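Local atomic coordinates of hemolysin II regulatory protein (Bacillus cereus, PDB entry 2JJ7), a protein that probably binds DNA as a two-subunit transcriptional regulator of the TetR family, controlling production of hemolysin II. Residues I151-S156 / S174-A179; G24-S29 / S112-K117; P69-K74 / R84-V89. All blocks are in the same frame, centred on the assembly; numbering follows the deposited sequence.

Interaction 1 (I151-S156 / S174-A179)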
# COMPACT_ATOMS: atom_id res chain seq x y z
N ILE B 151 2.52 6.72 5.72
CA ILE B 151 1.39 6.07 6.38
C ILE B 151 0.67 5.14 5.40
O ILE B 151 0.48 3.97 5.70
CB ILE B 151 0.42 7.11 7.02
CG1 ILE B 151 1.12 7.80 8.21
CG2 ILE B 151 -0.92 6.46 7.43
CD1 ILE B 151 0.40 9.00 8.76
N HIS B 152 0.29 5.63 4.23
CA HIS B 152 -0.42 4.75 3.30
C HIS B 152 0.45 3.55 2.86
O HIS B 152 -0.04 2.43 2.75
CB HIS B 152 -0.99 5.48 2.07
CG HIS B 152 -1.70 4.55 1.13
ND1 HIS B 152 -2.97 4.07 1.38
CD2 HIS B 152 -1.28 3.92 0.00
CE1 HIS B 152 -3.32 3.23 0.43
NE2 HIS B 152 -2.31 3.12 -0.42
N TRP B 153 1.73 3.79 2.60
CA TRP B 153 2.67 2.71 2.26
C TRP B 153 2.67 1.59 3.32
O TRP B 153 2.45 0.42 2.99
CB TRP B 153 4.07 3.27 2.00
CG TRP B 153 5.17 2.23 1.86
CD1 TRP B 153 5.29 1.31 0.87
CD2 TRP B 153 6.28 2.02 2.74
NE1 TRP B 153 6.43 0.54 1.06
CE2 TRP B 153 7.04 0.95 2.22
CE3 TRP B 153 6.72 2.65 3.92
CZ2 TRP B 153 8.21 0.47 2.83
CZ3 TRP B 153 7.89 2.17 4.53
CH2 TRP B 153 8.61 1.09 3.99
N ILE B 154 2.87 1.95 4.58
CA ILE B 154 2.94 0.97 5.67
C ILE B 154 1.58 0.26 5.90
O ILE B 154 1.50 -0.97 6.09
CB ILE B 154 3.46 1.63 7.00
CG1 ILE B 154 4.93 2.05 6.86
CG2 ILE B 154 3.25 0.70 8.21
CD1 ILE B 154 5.51 2.81 8.07
N THR B 155 0.50 1.04 5.84
CA THR B 155 -0.84 0.50 5.97
C THR B 155 -1.10 -0.60 4.93
O THR B 155 -1.65 -1.67 5.23
CB THR B 155 -1.88 1.66 5.87
OG1 THR B 155 -1.63 2.60 6.94
CG2 THR B 155 -3.33 1.17 5.95
N SER B 156 -0.70 -0.33 3.69
CA SER B 156 -0.96 -1.25 2.60
C SER B 156 -0.18 -2.55 2.75
O SER B 156 -0.71 -3.62 2.49
CB SER B 156 -0.68 -0.59 1.24
OG SER B 156 0.72 -0.48 1.01
N SER B 174 11.73 -5.22 10.17
CA SER B 174 13.10 -4.74 9.92
C SER B 174 13.25 -3.95 8.63
O SER B 174 13.90 -2.91 8.61
CB SER B 174 14.09 -5.90 9.89
OG SER B 174 14.33 -6.34 11.20
N ARG B 175 12.65 -4.46 7.55
CA ARG B 175 12.77 -3.83 6.24
C ARG B 175 12.00 -2.51 6.17
O ARG B 175 12.43 -1.56 5.50
CB ARG B 175 12.31 -4.78 5.13
CG ARG B 175 13.20 -5.99 4.94
CD ARG B 175 12.99 -6.63 3.56
NE ARG B 175 13.72 -5.92 2.51
CZ ARG B 175 14.73 -6.42 1.81
NH1 ARG B 175 15.33 -5.67 0.89
NH2 ARG B 175 15.15 -7.67 2.01
N ILE B 176 10.86 -2.43 6.86
CA ILE B 176 10.12 -1.18 6.93
C ILE B 176 10.96 -0.09 7.63
O ILE B 176 11.09 1.03 7.13
CB ILE B 176 8.74 -1.36 7.59
CG1 ILE B 176 7.79 -2.10 6.64
CG2 ILE B 176 8.16 0.00 8.00
CD1 ILE B 176 6.44 -2.53 7.28
N ILE B 177 11.54 -0.44 8.77
CA ILE B 177 12.37 0.47 9.54
C ILE B 177 13.61 0.90 8.74
O ILE B 177 13.94 2.08 8.71
CB ILE B 177 12.76 -0.17 10.90
CG1 ILE B 177 11.50 -0.43 11.75
CG2 ILE B 177 13.82 0.70 11.64
CD1 ILE B 177 11.75 -1.20 13.04
N SER B 178 14.27 -0.06 8.10
CA SER B 178 15.44 0.23 7.25
C SER B 178 15.15 1.25 6.18
O SER B 178 15.95 2.16 5.95
CB SER B 178 15.94 -1.03 6.58
OG SER B 178 16.64 -1.81 7.50
N ALA B 179 14.01 1.09 5.50
CA ALA B 179 13.60 2.00 4.44
C ALA B 179 13.43 3.41 4.97
O ALA B 179 13.65 4.37 4.24
CB ALA B 179 12.32 1.51 3.77
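Ser-156 OG is held by two groups: Trp-153 O, of the tryptophan whose indole reaches Ile-176 and Ala-179, and Ser-156 OG of the second subunit. Within the chain Ser-156 OG lies 2.8 Å from Trp-153 O, tilted 27° from the carbonyl plane. Between the two helical segments themselves no hydrogen bond forms, and the junction rests on apolar side chains. The segments run nearly antiparallel, at 167°, with their axes 12.0 Å apart at closest approach, a wide spacing that the large indole and the branched isoleucines span. The ring of Trp-153 swings out with CG anti to the backbone N (chi1 170°), which presents its six-membered part to the other helix. CH2 comes obliquely upon the methyl of Ala-179, 3.7 Å from CB, and the same carbon, Trp-153 CH2, meets Ile-176 O at the ring edge, near its plane, 4.0 Å away. As in other TetR-family proteins, which typically dimerise through a four-helix bundle, this pair of C-terminal helices, 147-158 and 169-181, meets the second subunit: Phe-160 of that chain stacks on the Trp-153 ring, while Pro-161 of that chain packs on Ala-179. The indole is therefore shared between an intramolecular helix pair and the subunit interface. Beside it, the Ile-176 side chain runs alongside the indole in the reverse sense, Ile-176 CG2 resting 4.1 Å from Trp-153 CZ3. The same CG2 branch also takes up Ile-154, whose terminal CD1 lies 3.9 Å from it and whose CG1 is almost as near. On the side of the bundle that faces helix 79-96, Leu-87 packs against both isoleucines.

Interaction 2 (G24-S29 / S112-K117)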
# COMPACT_ATOMS: atom_id res chain seq x y z
N GLY B 24 -15.78 -8.94 1.56
CA GLY B 24 -15.98 -7.58 2.05
C GLY B 24 -17.31 -7.44 2.76
O GLY B 24 -18.14 -8.35 2.72
N TYR B 25 -17.52 -6.30 3.40
CA TYR B 25 -18.78 -6.04 4.13
C TYR B 25 -20.00 -6.10 3.22
O TYR B 25 -20.99 -6.76 3.55
CB TYR B 25 -18.73 -4.69 4.86
CG TYR B 25 -20.01 -4.41 5.61
CD1 TYR B 25 -20.26 -5.03 6.84
CD2 TYR B 25 -20.99 -3.58 5.08
CE1 TYR B 25 -21.44 -4.82 7.53
CE2 TYR B 25 -22.18 -3.36 5.77
CZ TYR B 25 -22.39 -3.98 7.00
OH TYR B 25 -23.56 -3.77 7.68
N GLU B 26 -19.94 -5.39 2.09
CA GLU B 26 -21.07 -5.25 1.17
C GLU B 26 -21.36 -6.55 0.44
O GLU B 26 -22.52 -6.89 0.23
CB GLU B 26 -20.82 -4.13 0.15
CG GLU B 26 -20.25 -2.82 0.72
CD GLU B 26 -21.28 -1.99 1.47
OE1 GLU B 26 -22.50 -2.23 1.33
OE2 GLU B 26 -20.86 -1.07 2.21
N GLY B 27 -20.31 -7.27 0.07
CA GLY B 27 -20.46 -8.50 -0.71
C GLY B 27 -20.88 -9.73 0.06
O GLY B 27 -20.97 -10.82 -0.52
N THR B 28 -21.15 -9.57 1.35
CA THR B 28 -21.49 -10.68 2.25
C THR B 28 -22.90 -10.49 2.82
O THR B 28 -23.30 -9.37 3.16
CB THR B 28 -20.49 -10.73 3.44
OG1 THR B 28 -19.14 -10.65 2.96
CG2 THR B 28 -20.66 -12.00 4.26
N SER B 29 -23.66 -11.59 2.92
CA SER B 29 -24.99 -11.55 3.53
C SER B 29 -25.05 -12.47 4.74
O SER B 29 -24.21 -13.36 4.90
CB SER B 29 -26.04 -11.98 2.52
OG SER B 29 -25.88 -13.35 2.23
N SER B 112 -16.47 4.56 6.28
CA SER B 112 -17.89 4.23 6.28
C SER B 112 -18.54 4.69 7.58
O SER B 112 -17.86 5.13 8.51
CB SER B 112 -18.09 2.73 6.10
OG SER B 112 -17.83 2.03 7.31
N ALA B 113 -19.86 4.56 7.64
CA ALA B 113 -20.61 4.88 8.84
C ALA B 113 -20.27 3.95 10.01
O ALA B 113 -20.57 4.26 11.17
CB ALA B 113 -22.11 4.86 8.54
N ARG B 114 -19.63 2.83 9.72
CA ARG B 114 -19.27 1.84 10.74
C ARG B 114 -18.02 2.21 11.54
O ARG B 114 -17.74 1.59 12.58
CB ARG B 114 -19.06 0.46 10.10
CG ARG B 114 -20.25 -0.06 9.31
CD ARG B 114 -19.92 -1.33 8.53
NE ARG B 114 -18.95 -1.12 7.45
CZ ARG B 114 -19.26 -0.69 6.22
NH1 ARG B 114 -20.51 -0.37 5.89
NH2 ARG B 114 -18.29 -0.55 5.33
N LEU B 115 -17.28 3.21 11.07
CA LEU B 115 -15.94 3.51 11.60
C LEU B 115 -15.91 3.73 13.10
O LEU B 115 -15.14 3.10 13.82
CB LEU B 115 -15.30 4.71 10.89
CG LEU B 115 -13.87 5.08 11.33
CD1 LEU B 115 -12.89 3.92 11.22
CD2 LEU B 115 -13.35 6.28 10.54
N GLU B 116 -16.76 4.65 13.55
CA GLU B 116 -16.80 5.08 14.94
C GLU B 116 -16.95 3.90 15.90
O GLU B 116 -16.28 3.85 16.93
CB GLU B 116 -17.94 6.09 15.10
CG GLU B 116 -18.21 6.57 16.52
CD GLU B 116 -19.28 7.68 16.59
OE1 GLU B 116 -19.61 8.26 15.53
OE2 GLU B 116 -19.78 7.96 17.69
N LYS B 117 -17.84 2.95 15.57
CA LYS B 117 -18.09 1.79 16.45
C LYS B 117 -16.98 0.75 16.46
O LYS B 117 -16.72 0.15 17.50
CB LYS B 117 -19.42 1.11 16.12
CG LYS B 117 -20.64 1.88 16.59
CD LYS B 117 -20.65 2.09 18.10
CE LYS B 117 -21.76 3.06 18.49
NZ LYS B 117 -21.55 3.62 19.85
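Tyr-25 and Arg-114 sit in type I turns, spanning Tyr-25 to Thr-28 and Ser-112 to Leu-115, and the gap between their CA atoms is 10.3 Å, so long side chains must bridge it. The guanidinium of Arg-114 lies flat on one face of the Tyr-25 ring, the two planes 20° apart and the centres separated by 4.0 Å. It is a cation-pi stack with an offset: NH1 of Arg-114 approaches the ring rim, 3.3 Å from Tyr-25 CD2, while Arg-114 CD stands over the ring centre in a CH-pi contact. A bend at chi3 (-67°) turns the guanidinium against the ring. The loop 24-29 leads into the predicted helix-turn-helix, whereas 112-117 belongs to the C-terminal, tetracycline-repressor-like region, so the stack ties the two together at the surface. Glu-26 adds a long salt bridge, OE2 to Arg-114 NH1 at 3.8 Å. The stronger charge partner is Glu-107, which pairs with Arg-114 NE and also bonds Ser-112 OG, the hydroxyl that caps Arg-114 N at 3.1 Å and lies above the opposite guanidinium face, offset toward its rim. Lys-51 makes a cation-pi contact with Tyr-25, and Tyr-55 meets that ring edge-to-face.

Interaction 3 (P69-K74 / R84-V89)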
# COMPACT_ATOMS: atom_id res chain seq x y z
N PRO B 69 -1.18 0.27 24.41
CA PRO B 69 -0.51 1.39 25.10
C PRO B 69 0.10 2.33 24.06
O PRO B 69 0.30 1.91 22.93
CB PRO B 69 0.60 0.70 25.90
CG PRO B 69 0.87 -0.60 25.16
CD PRO B 69 -0.49 -1.01 24.64
N ASN B 70 0.36 3.58 24.44
CA ASN B 70 1.05 4.50 23.56
C ASN B 70 2.48 4.02 23.39
O ASN B 70 3.25 4.03 24.36
CB ASN B 70 1.04 5.91 24.15
CG ASN B 70 1.56 6.95 23.19
OD1 ASN B 70 2.72 7.36 23.26
ND2 ASN B 70 0.70 7.38 22.26
N PHE B 71 2.84 3.57 22.19
CA PHE B 71 4.18 3.00 21.98
C PHE B 71 5.35 3.96 22.18
O PHE B 71 6.43 3.51 22.59
CB PHE B 71 4.29 2.27 20.65
CG PHE B 71 3.43 1.04 20.57
CD1 PHE B 71 3.67 -0.06 21.38
CD2 PHE B 71 2.36 0.99 19.68
CE1 PHE B 71 2.85 -1.20 21.32
CE2 PHE B 71 1.54 -0.16 19.61
CZ PHE B 71 1.79 -1.24 20.43
N LEU B 72 5.16 5.25 21.89
CA LEU B 72 6.20 6.26 22.11
C LEU B 72 6.52 6.43 23.59
O LEU B 72 7.68 6.47 23.98
CB LEU B 72 5.82 7.63 21.50
CG LEU B 72 6.10 7.95 20.03
CD1 LEU B 72 5.61 9.35 19.70
CD2 LEU B 72 7.59 7.83 19.72
N GLU B 73 5.48 6.56 24.40
CA GLU B 73 5.67 6.64 25.85
C GLU B 73 6.23 5.34 26.43
O GLU B 73 7.17 5.37 27.22
CB GLU B 73 4.36 7.02 26.56
CG GLU B 73 3.85 8.40 26.19
CD GLU B 73 2.55 8.76 26.88
OE1 GLU B 73 1.64 7.90 26.97
OE2 GLU B 73 2.43 9.93 27.31
N LYS B 74 5.66 4.20 26.03
CA LYS B 74 6.18 2.91 26.49
C LYS B 74 7.68 2.74 26.16
O LYS B 74 8.44 2.12 26.91
CB LYS B 74 5.35 1.76 25.92
CG LYS B 74 5.75 0.42 26.49
CD LYS B 74 4.95 -0.73 25.92
CE LYS B 74 5.61 -2.03 26.32
NZ LYS B 74 4.84 -3.21 25.89
N ARG B 84 9.31 -0.39 16.01
CA ARG B 84 9.51 -1.84 16.00
C ARG B 84 8.39 -2.53 16.78
O ARG B 84 7.86 -3.54 16.32
CB ARG B 84 10.90 -2.25 16.52
CG ARG B 84 11.26 -3.70 16.19
CD ARG B 84 12.74 -4.02 16.35
NE ARG B 84 13.57 -3.54 15.24
CZ ARG B 84 13.79 -4.22 14.11
NH1 ARG B 84 13.23 -5.40 13.92
NH2 ARG B 84 14.58 -3.71 13.17
N GLU B 85 8.01 -1.98 17.92
CA GLU B 85 6.98 -2.60 18.74
C GLU B 85 5.63 -2.51 18.06
O GLU B 85 4.90 -3.51 17.99
CB GLU B 85 6.90 -1.99 20.14
CG GLU B 85 5.96 -2.80 21.05
CD GLU B 85 6.11 -2.48 22.53
OE1 GLU B 85 6.68 -1.42 22.87
OE2 GLU B 85 5.66 -3.29 23.35
N TYR B 86 5.31 -1.32 17.57
CA TYR B 86 4.08 -1.09 16.84
C TYR B 86 3.96 -2.11 15.68
O TYR B 86 2.95 -2.80 15.55
CB TYR B 86 4.07 0.34 16.30
CG TYR B 86 2.98 0.64 15.30
CD1 TYR B 86 3.15 0.34 13.94
CD2 TYR B 86 1.78 1.23 15.69
CE1 TYR B 86 2.15 0.61 13.02
CE2 TYR B 86 0.79 1.50 14.77
CZ TYR B 86 0.98 1.19 13.45
OH TYR B 86 -0.02 1.48 12.53
N LEU B 87 5.00 -2.17 14.85
CA LEU B 87 5.01 -3.03 13.68
C LEU B 87 4.96 -4.52 14.03
O LEU B 87 4.36 -5.31 13.30
CB LEU B 87 6.25 -2.76 12.80
CG LEU B 87 6.33 -1.41 12.08
CD1 LEU B 87 7.65 -1.28 11.33
CD2 LEU B 87 5.16 -1.19 11.15
N THR B 88 5.63 -4.89 15.12
CA THR B 88 5.67 -6.28 15.58
C THR B 88 4.25 -6.71 16.03
O THR B 88 3.75 -7.76 15.59
CB THR B 88 6.72 -6.48 16.69
OG1 THR B 88 7.99 -6.06 16.20
CG2 THR B 88 6.82 -7.96 17.15
N VAL B 89 3.61 -5.89 16.86
CA VAL B 89 2.26 -6.18 17.34
C VAL B 89 1.28 -6.31 16.16
O VAL B 89 0.49 -7.27 16.10
CB VAL B 89 1.75 -5.10 18.33
CG1 VAL B 89 0.26 -5.31 18.65
CG2 VAL B 89 2.58 -5.09 19.61
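Phe-71 presses one face of its ring onto the backbone of helix 79-96, with Tyr-86 CA 4.1 Å from the ring centroid in a CH-pi contact. Phe-71 CE1 meets the aliphatic CG of Glu-85 at 3.5 Å, CD2 meets Tyr-86 CB at 3.8 Å, and Val-89 CG2 comes obliquely to CZ, 4.0 Å away. The phenyl spans Glu-85, Tyr-86 and Val-89, which lie on one side of the helix. Next to this apolar patch, toward the surface, Lys-74 NZ forms a salt bridge with Glu-85 OE2 at 2.7 Å, on the syn side and 16° out of the carboxylate plane. Lys-74 is fully extended, with CG anti to the backbone N (chi1 -174°), and crosses the Glu-85 chain at about a right angle. The other carboxylate oxygen, Glu-85 OE1, accepts from Asn-75 ND2, so both oxygens are engaged and the group's rotation is restrained. Further out, the short helix 71-74 is capped by Asn-70, whose OD1 receives Glu-73 N at 3.1 Å on a lone pair. Pro-69 O lies over the second face of the Phe-71 ring, and it and Phe-71 N are bonded by the amide of Gln-128. This N-capped short helix, packed by its aromatic ring against the TetR-type C-terminal helical domain, sits between helices 79-96 and 129-138; Leu-72 and Tyr-86 pack on the latter, while Leu-87 meets Val-158 and Val-173.

Along the chain, interaction 2 closes a large loop from the N-terminal region with the predicted helix-turn-helix to residues 112-117, and interaction 3 is nested inside that loop; interaction 1 follows both. Interactions 1 and 3 are neighbours, with centres about 15 Å apart, and share the C-terminal helical bundle: helix 79-96 carries Arg-84, which meets Ser-174 and Ile-177 on helix 169-181. Interaction 2 lies across the chain's centre from both, at about 26 and 28 Å between centres. Interaction 1, at the subunit interface, and interaction 3 thus lie on one side of the chain's centre and the join to the predicted helix-turn-helix region on the other, an arrangement consistent with a dimeric DNA-binding regulator.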